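Thrombospondin related anonymous protein (Plasmodium falciparum, PDB 4F1J) probably serves in cell adhesion as a membrane-anchored thrombospondin-related adhesive protein of the malaria parasite, its von Willebrand factor A domain binding a magnesium ion. Local coordinates at residues Ala114-Pro126 against Gly143-Asn156. Numbering follows the deposited sequence.
With MG (magnesium ion), chain C.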
ATOM      1  N   ALA A 114     -17.442   5.070   0.163  1.00 14.21           N
ATOM      2  CA  ALA A 114     -16.054   5.519   0.200  1.00 14.09           C
ATOM      3  C   ALA A 114     -15.307   5.230  -1.090  1.00 13.19           C
ATOM      4  O   ALA A 114     -15.548   4.192  -1.734  1.00 12.78           O
ATOM      5  CB  ALA A 114     -15.333   4.845   1.368  1.00 12.13           C
ATOM      6  N   ASN A 115     -14.396   6.136  -1.456  1.00 12.77           N
ATOM      7  CA  ASN A 115     -13.396   5.878  -2.474  1.00 13.46           C
ATOM      8  C   ASN A 115     -12.579   4.671  -1.996  1.00 12.20           C
ATOM      9  O   ASN A 115     -12.385   4.501  -0.797  1.00 11.44           O
ATOM     10  CB  ASN A 115     -12.444   7.065  -2.659  1.00 14.41           C
ATOM     11  CG  ASN A 115     -13.116   8.289  -3.256  1.00 19.70           C
ATOM     12  OD1 ASN A 115     -13.836   8.185  -4.241  1.00 24.44           O
ATOM     13  ND2 ASN A 115     -12.859   9.470  -2.663  1.00 24.70           N
ATOM     14  N   GLN A 116     -12.187   3.810  -2.926  1.00 11.07           N
ATOM     15  CA  GLN A 116     -11.393   2.625  -2.597  1.00  9.77           C
ATOM     16  C   GLN A 116     -10.008   2.801  -3.200  1.00  9.60           C
ATOM     17  O   GLN A 116      -9.875   2.977  -4.418  1.00  9.64           O
ATOM     18  CB  GLN A 116     -12.052   1.359  -3.145  1.00  9.54           C
ATOM     19  CG  GLN A 116     -13.497   1.159  -2.690  1.00  8.98           C
ATOM     20  CD  GLN A 116     -13.581   0.850  -1.222  1.00  9.58           C
ATOM     21  OE1 GLN A 116     -12.903  -0.049  -0.757  1.00 11.08           O
ATOM     22  NE2 GLN A 116     -14.418   1.585  -0.470  1.00  8.94           N
ATOM     23  N   LEU A 117      -8.991   2.780  -2.335  1.00  8.96           N
ATOM     24  CA  LEU A 117      -7.600   3.054  -2.712  1.00  8.45           C
ATOM     25  C   LEU A 117      -6.696   1.965  -2.157  1.00  8.37           C
ATOM     26  O   LEU A 117      -6.710   1.695  -0.963  1.00  8.91           O
ATOM     27  CB  LEU A 117      -7.138   4.410  -2.160  1.00  8.14           C
ATOM     28  CG  LEU A 117      -5.661   4.774  -2.286  1.00  9.01           C
ATOM     29  CD1 LEU A 117      -5.190   4.849  -3.774  1.00  8.91           C
ATOM     30  CD2 LEU A 117      -5.383   6.096  -1.536  1.00  9.24           C
ATOM     31  N   VAL A 118      -5.874   1.389  -3.025  1.00  8.00           N
ATOM     32  CA  VAL A 118      -4.831   0.460  -2.629  1.00  7.48           C
ATOM     33  C   VAL A 118      -3.500   1.207  -2.713  1.00  7.34           C
ATOM     34  O   VAL A 118      -3.212   1.878  -3.709  1.00  8.24           O
ATOM     35  CB  VAL A 118      -4.800  -0.798  -3.562  1.00  8.14           C
ATOM     36  CG1 VAL A 118      -3.510  -1.632  -3.353  1.00  7.45           C
ATOM     37  CG2 VAL A 118      -5.987  -1.692  -3.345  1.00  7.05           C
ATOM     38  N   VAL A 119      -2.690   1.118  -1.661  1.00  7.38           N
ATOM     39  CA  VAL A 119      -1.335   1.660  -1.705  1.00  7.15           C
ATOM     40  C   VAL A 119      -0.356   0.548  -1.403  1.00  7.77           C
ATOM     41  O   VAL A 119      -0.422  -0.078  -0.322  1.00  6.82           O
ATOM     42  CB  VAL A 119      -1.130   2.790  -0.720  1.00  7.95           C
ATOM     43  CG1 VAL A 119       0.308   3.273  -0.803  1.00  8.11           C
ATOM     44  CG2 VAL A 119      -2.095   3.941  -1.047  1.00  9.19           C
ATOM     45  N   ILE A 120       0.490   0.263  -2.396  1.00  7.13           N
ATOM     46  CA  ILE A 120       1.480  -0.813  -2.327  1.00  6.99           C
ATOM     47  C   ILE A 120       2.860  -0.199  -2.015  1.00  6.88           C
ATOM     48  O   ILE A 120       3.301   0.712  -2.707  1.00  8.06           O
ATOM     49  CB  ILE A 120       1.549  -1.586  -3.665  1.00  7.20           C
ATOM     50  CG1 ILE A 120       0.277  -2.394  -3.916  1.00  6.33           C
ATOM     51  CG2 ILE A 120       2.767  -2.499  -3.659  1.00  6.73           C
ATOM     52  CD1 ILE A 120      -0.071  -2.595  -5.429  1.00  7.56           C
ATOM     53  N   LEU A 121       3.537  -0.712  -0.989  1.00  6.83           N
ATOM     54  CA  LEU A 121       4.950  -0.424  -0.736  1.00  8.30           C
ATOM     55  C   LEU A 121       5.740  -1.674  -1.150  1.00  7.98           C
ATOM     56  O   LEU A 121       5.488  -2.758  -0.640  1.00  8.64           O
ATOM     57  CB  LEU A 121       5.193  -0.097   0.736  1.00  8.60           C
ATOM     58  CG  LEU A 121       4.321   0.968   1.411  1.00 10.21           C
ATOM     59  CD1 LEU A 121       4.797   1.162   2.867  1.00 11.42           C
ATOM     60  CD2 LEU A 121       4.298   2.247   0.610  1.00 11.93           C
ATOM     61  N   THR A 122       6.633  -1.554  -2.137  1.00  8.77           N
ATOM     62  CA  THR A 122       7.311  -2.766  -2.635  1.00  8.18           C
ATOM     63  C   THR A 122       8.747  -2.496  -3.016  1.00  8.76           C
ATOM     64  O   THR A 122       9.073  -1.419  -3.459  1.00  7.94           O
ATOM     65  CB  THR A 122       6.535  -3.386  -3.828  1.00  9.11           C
ATOM     66  OG1 THR A 122       7.036  -4.712  -4.134  1.00  8.80           O
ATOM     67  CG2 THR A 122       6.567  -2.474  -5.059  1.00  9.24           C
ATOM     68  N   ASP A 123       9.592  -3.514  -2.881  1.00  8.50           N
ATOM     69  CA  ASP A 123      10.994  -3.416  -3.330  1.00  9.07           C
ATOM     70  C   ASP A 123      11.312  -4.403  -4.460  1.00  9.95           C
ATOM     71  O   ASP A 123      12.486  -4.673  -4.735  1.00 10.37           O
ATOM     72  CB  ASP A 123      11.933  -3.656  -2.152  1.00  9.32           C
ATOM     73  CG  ASP A 123      12.237  -5.120  -1.902  1.00 10.43           C
ATOM     74  OD1 ASP A 123      11.358  -6.009  -2.140  1.00  6.80           O
ATOM     75  OD2 ASP A 123      13.350  -5.368  -1.397  1.00 11.05           O
ATOM     76  N   GLY A 124      10.277  -4.949  -5.085  1.00  9.69           N
ATOM     77  CA  GLY A 124      10.469  -5.979  -6.104  1.00  9.75           C
ATOM     78  C   GLY A 124       9.382  -6.024  -7.149  1.00 11.00           C
ATOM     79  O   GLY A 124       8.513  -5.150  -7.231  1.00 10.49           O
ATOM     80  N   ILE A 125       9.481  -7.067  -7.969  1.00 12.12           N
ATOM     81  CA  ILE A 125       8.523  -7.380  -9.000  1.00 12.41           C
ATOM     82  C   ILE A 125       7.650  -8.556  -8.511  1.00 11.93           C
ATOM     83  O   ILE A 125       8.169  -9.506  -7.900  1.00 12.15           O
ATOM     84  CB  ILE A 125       9.270  -7.765 -10.296  1.00 13.16           C
ATOM     85  CG1 ILE A 125      10.120  -6.579 -10.797  1.00 15.23           C
ATOM     86  CG2 ILE A 125       8.282  -8.158 -11.373  1.00 15.12           C
ATOM     87  CD1 ILE A 125      11.306  -7.008 -11.606  1.00 16.50           C
ATOM     88  N   PRO A 126       6.343  -8.530  -8.801  1.00 12.24           N
ATOM     89  CA  PRO A 126       5.517  -9.635  -8.370  1.00 12.16           C
ATOM     90  C   PRO A 126       5.968 -10.975  -8.957  1.00 12.15           C
ATOM     91  O   PRO A 126       6.457 -11.029 -10.088  1.00 11.85           O
ATOM     92  CB  PRO A 126       4.127  -9.288  -8.919  1.00 11.97           C
ATOM     93  CG  PRO A 126       4.182  -7.863  -9.212  1.00 13.65           C
ATOM     94  CD  PRO A 126       5.564  -7.513  -9.534  1.00 12.58           C
ATOM     95  N   GLY A 143     -13.911  -0.058  -9.230  1.00 12.82           N
ATOM     96  CA  GLY A 143     -13.720   1.350  -8.915  1.00 12.46           C
ATOM     97  C   GLY A 143     -12.483   1.647  -8.082  1.00 12.10           C
ATOM     98  O   GLY A 143     -12.263   2.791  -7.651  1.00 13.11           O
ATOM     99  N   VAL A 144     -11.663   0.625  -7.869  1.00 10.97           N
ATOM    100  CA  VAL A 144     -10.487   0.769  -7.012  1.00 10.48           C
ATOM    101  C   VAL A 144      -9.339   1.454  -7.756  1.00 10.96           C
ATOM    102  O   VAL A 144      -9.013   1.085  -8.894  1.00 10.84           O
ATOM    103  CB  VAL A 144     -10.012  -0.599  -6.493  1.00 10.09           C
ATOM    104  CG1 VAL A 144      -8.704  -0.423  -5.671  1.00  9.95           C
ATOM    105  CG2 VAL A 144     -11.127  -1.310  -5.664  1.00 10.76           C
ATOM    106  N   LYS A 145      -8.751   2.473  -7.122  1.00 10.92           N
ATOM    107  CA  LYS A 145      -7.543   3.086  -7.607  1.00 12.25           C
ATOM    108  C   LYS A 145      -6.352   2.423  -6.898  1.00 10.61           C
ATOM    109  O   LYS A 145      -6.453   2.073  -5.726  1.00  9.86           O
ATOM    110  CB  LYS A 145      -7.549   4.594  -7.366  1.00 13.69           C
ATOM    111  CG  LYS A 145      -8.445   5.319  -8.356  1.00 15.24           C
ATOM    112  CD  LYS A 145      -8.259   6.821  -8.376  1.00 17.21           C
ATOM    113  CE  LYS A 145      -9.087   7.440  -9.522  1.00 20.18           C
ATOM    114  NZ  LYS A 145      -9.420   8.895  -9.345  1.00 24.05           N
ATOM    115  N   ILE A 146      -5.249   2.292  -7.620  1.00 10.11           N
ATOM    116  CA  ILE A 146      -4.052   1.622  -7.104  1.00  8.91           C
ATOM    117  C   ILE A 146      -2.863   2.555  -7.220  1.00  8.80           C
ATOM    118  O   ILE A 146      -2.636   3.143  -8.270  1.00  9.26           O
ATOM    119  CB  ILE A 146      -3.764   0.312  -7.877  1.00  9.24           C
ATOM    120  CG1 ILE A 146      -4.994  -0.644  -7.819  1.00  9.21           C
ATOM    121  CG2 ILE A 146      -2.464  -0.358  -7.324  1.00  9.04           C
ATOM    122  CD1 ILE A 146      -4.846  -1.931  -8.687  1.00  9.61           C
ATOM    123  N   ALA A 147      -2.121   2.712  -6.121  1.00  7.93           N
ATOM    124  CA  ALA A 147      -0.891   3.503  -6.089  1.00  7.76           C
ATOM    125  C   ALA A 147       0.262   2.608  -5.675  1.00  7.62           C
ATOM    126  O   ALA A 147       0.062   1.679  -4.911  1.00  7.29           O
ATOM    127  CB  ALA A 147      -1.032   4.692  -5.123  1.00  8.25           C
ATOM    128  N   VAL A 148       1.459   2.905  -6.169  1.00  6.72           N
ATOM    129  CA  VAL A 148       2.644   2.128  -5.842  1.00  7.51           C
ATOM    130  C   VAL A 148       3.819   3.031  -5.467  1.00  7.45           C
ATOM    131  O   VAL A 148       4.166   3.982  -6.178  1.00  9.36           O
ATOM    132  CB  VAL A 148       3.092   1.211  -7.005  1.00  6.32           C
ATOM    133  CG1 VAL A 148       4.417   0.516  -6.663  1.00  9.54           C
ATOM    134  CG2 VAL A 148       2.012   0.150  -7.340  1.00  5.91           C
ATOM    135  N   PHE A 149       4.459   2.684  -4.364  1.00  8.08           N
ATOM    136  CA  PHE A 149       5.686   3.348  -3.903  1.00  8.46           C
ATOM    137  C   PHE A 149       6.786   2.293  -3.988  1.00  8.94           C
ATOM    138  O   PHE A 149       6.815   1.351  -3.192  1.00  8.90           O
ATOM    139  CB  PHE A 149       5.490   3.843  -2.467  1.00  9.20           C
ATOM    140  CG  PHE A 149       6.634   4.681  -1.920  1.00  9.32           C
ATOM    141  CD1 PHE A 149       7.713   4.070  -1.290  1.00  9.04           C
ATOM    142  CD2 PHE A 149       6.604   6.071  -1.998  1.00 10.29           C
ATOM    143  CE1 PHE A 149       8.748   4.818  -0.750  1.00  9.99           C
ATOM    144  CE2 PHE A 149       7.653   6.830  -1.469  1.00 11.88           C
ATOM    145  CZ  PHE A 149       8.707   6.212  -0.841  1.00 11.07           C
ATOM    146  N   GLY A 150       7.682   2.458  -4.958  1.00  9.45           N
ATOM    147  CA  GLY A 150       8.759   1.505  -5.207  1.00 10.10           C
ATOM    148  C   GLY A 150      10.028   1.893  -4.495  1.00 10.15           C
ATOM    149  O   GLY A 150      10.357   3.073  -4.392  1.00 10.19           O
ATOM    150  N   ILE A 151      10.760   0.895  -4.023  1.00 10.58           N
ATOM    151  CA  ILE A 151      11.937   1.129  -3.193  1.00 10.77           C
ATOM    152  C   ILE A 151      13.129   0.333  -3.699  1.00 11.16           C
ATOM    153  O   ILE A 151      13.044  -0.867  -3.874  1.00 11.45           O
ATOM    154  CB  ILE A 151      11.714   0.712  -1.742  1.00 11.23           C
ATOM    155  CG1 ILE A 151      10.418   1.309  -1.208  1.00 11.61           C
ATOM    156  CG2 ILE A 151      12.899   1.155  -0.891  1.00 10.12           C
ATOM    157  CD1 ILE A 151       9.972   0.748   0.104  1.00 12.61           C
ATOM    158  N   GLY A 152      14.246   1.017  -3.884  1.00 11.93           N
ATOM    159  CA  GLY A 152      15.503   0.348  -4.149  1.00 11.79           C
ATOM    160  C   GLY A 152      15.642  -0.053  -5.594  1.00 13.09           C
ATOM    161  O   GLY A 152      14.861   0.366  -6.477  1.00 13.57           O
ATOM    162  N   GLN A 153      16.628  -0.919  -5.831  1.00 14.17           N
ATOM    163  CA  GLN A 153      17.031  -1.277  -7.183  1.00 15.31           C
ATOM    164  C   GLN A 153      16.360  -2.509  -7.785  1.00 15.04           C
ATOM    165  O   GLN A 153      16.572  -2.805  -8.961  1.00 16.07           O
ATOM    166  CB  GLN A 153      18.554  -1.445  -7.222  1.00 16.39           C
ATOM    167  CG  GLN A 153      19.312  -0.151  -7.035  1.00 18.37           C
ATOM    168  CD  GLN A 153      19.118   0.804  -8.198  1.00 20.79           C
ATOM    169  N   GLY A 154      15.537  -3.211  -7.011  1.00 14.39           N
ATOM    170  CA  GLY A 154      14.912  -4.439  -7.463  1.00 13.74           C
ATOM    171  C   GLY A 154      13.553  -4.290  -8.129  1.00 12.91           C
ATOM    172  O   GLY A 154      12.995  -5.282  -8.595  1.00 13.33           O
ATOM    173  N   ILE A 155      13.031  -3.063  -8.181  1.00 12.28           N
ATOM    174  CA  ILE A 155      11.735  -2.786  -8.771  1.00 12.14           C
ATOM    175  C   ILE A 155      11.841  -2.717 -10.289  1.00 12.85           C
ATOM    176  O   ILE A 155      12.941  -2.545 -10.861  1.00 12.66           O
ATOM    177  CB  ILE A 155      11.115  -1.458  -8.256  1.00 10.86           C
ATOM    178  CG1 ILE A 155      12.054  -0.266  -8.497  1.00 10.36           C
ATOM    179  CG2 ILE A 155      10.781  -1.547  -6.761  1.00 12.27           C
ATOM    180  CD1 ILE A 155      11.397   1.108  -8.236  1.00 12.62           C
ATOM    181  N   ASN A 156      10.687  -2.836 -10.937  1.00 13.31           N
ATOM    182  CA  ASN A 156      10.562  -2.522 -12.334  1.00 12.42           C
ATOM    183  C   ASN A 156       9.592  -1.352 -12.517  1.00 12.00           C
ATOM    184  O   ASN A 156       8.406  -1.460 -12.253  1.00 12.17           O
ATOM    185  CB  ASN A 156      10.107  -3.724 -13.154  1.00 13.36           C
ATOM    186  CG  ASN A 156      10.166  -3.443 -14.630  1.00 13.33           C
ATOM    187  OD1 ASN A 156       9.179  -3.035 -15.241  1.00 13.18           O
ATOM    188  ND2 ASN A 156      11.365  -3.529 -15.187  1.00 12.96           N
TER
HETATM  189 MG    MG C 301      11.600  -7.993  -2.621  1.00 11.29          MG
HETATM  190  O   HOH W   1     -13.350   4.081  -5.590  1.00 19.59           O
HETATM  191  O   HOH W   2      14.567  -3.115  -4.352  1.00 11.01           O
HETATM  192  O   HOH W   3      12.733  -7.524  -4.239  1.00  9.83           O
HETATM  193  O   HOH W   4       8.422  -3.302  -9.309  1.00 13.55           O
HETATM  194  O   HOH W   5       9.637  -7.818  -3.451  1.00  8.55           O
HETATM  195  O   HOH W   6      11.878  -9.867  -3.195  1.00  9.71           O
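The backbone O of Asp123 takes protons from two waters, and the nearer, 2.6 Å from that O, also donates to Ile151 O and accepts from Gly154 N, tying the end of strand 115-122 to the loop after strand 145-151. The second water is a ligand of the magnesium ion, which Asp123 OD1 binds directly at 2.1 Å; Ser17, Ser19 and two more waters complete the site, the MIDAS of a von Willebrand factor A domain. Asp123 CG stands between its backbone N and carbonyl carbon (chi1 86°), which swings the carboxylate off the partner loop toward the metal, while CB stays 3.5 Å from Ile151 O. Along the strands, seven backbone hydrogen bonds join the two in parallel register, from Lys145 N to Gln116 O through to Ile151 N to Thr122 O. That last bond is the most bent, 134° at the hydrogen, where the strands give way to the metal-site loops. On the face of Val118, Ile120 and Thr122, the CD1 methyl of Ile120 rests against two methyls, 3.8 Å from Ile146 CG2 and 3.9 Å from Val148 CG2. On the other face Leu121 CD2 comes obliquely to the Phe149 ring and meets Phe149 CB at 3.7 Å. Thr122 OG1 is hydrogen-bonded to Asp15 OD2 of strand 8-15; beyond the metal-binding Asp123, Ile125 CG1 rests on Asn156 CB at 3.7 Å. The strands are the two ends of a beta-alpha-beta crossover through helix 129-141 in a Rossmann-like sheet, flanked by strand 8-15 beside 115-122 and the edge strand 176-179 beside 145-151. Helices 129-141 and 157-163 pack on the Ile146 and Val148 face, whereas Phe149 on the opposite face meets Phe191 of helix 184-200 edge-to-face.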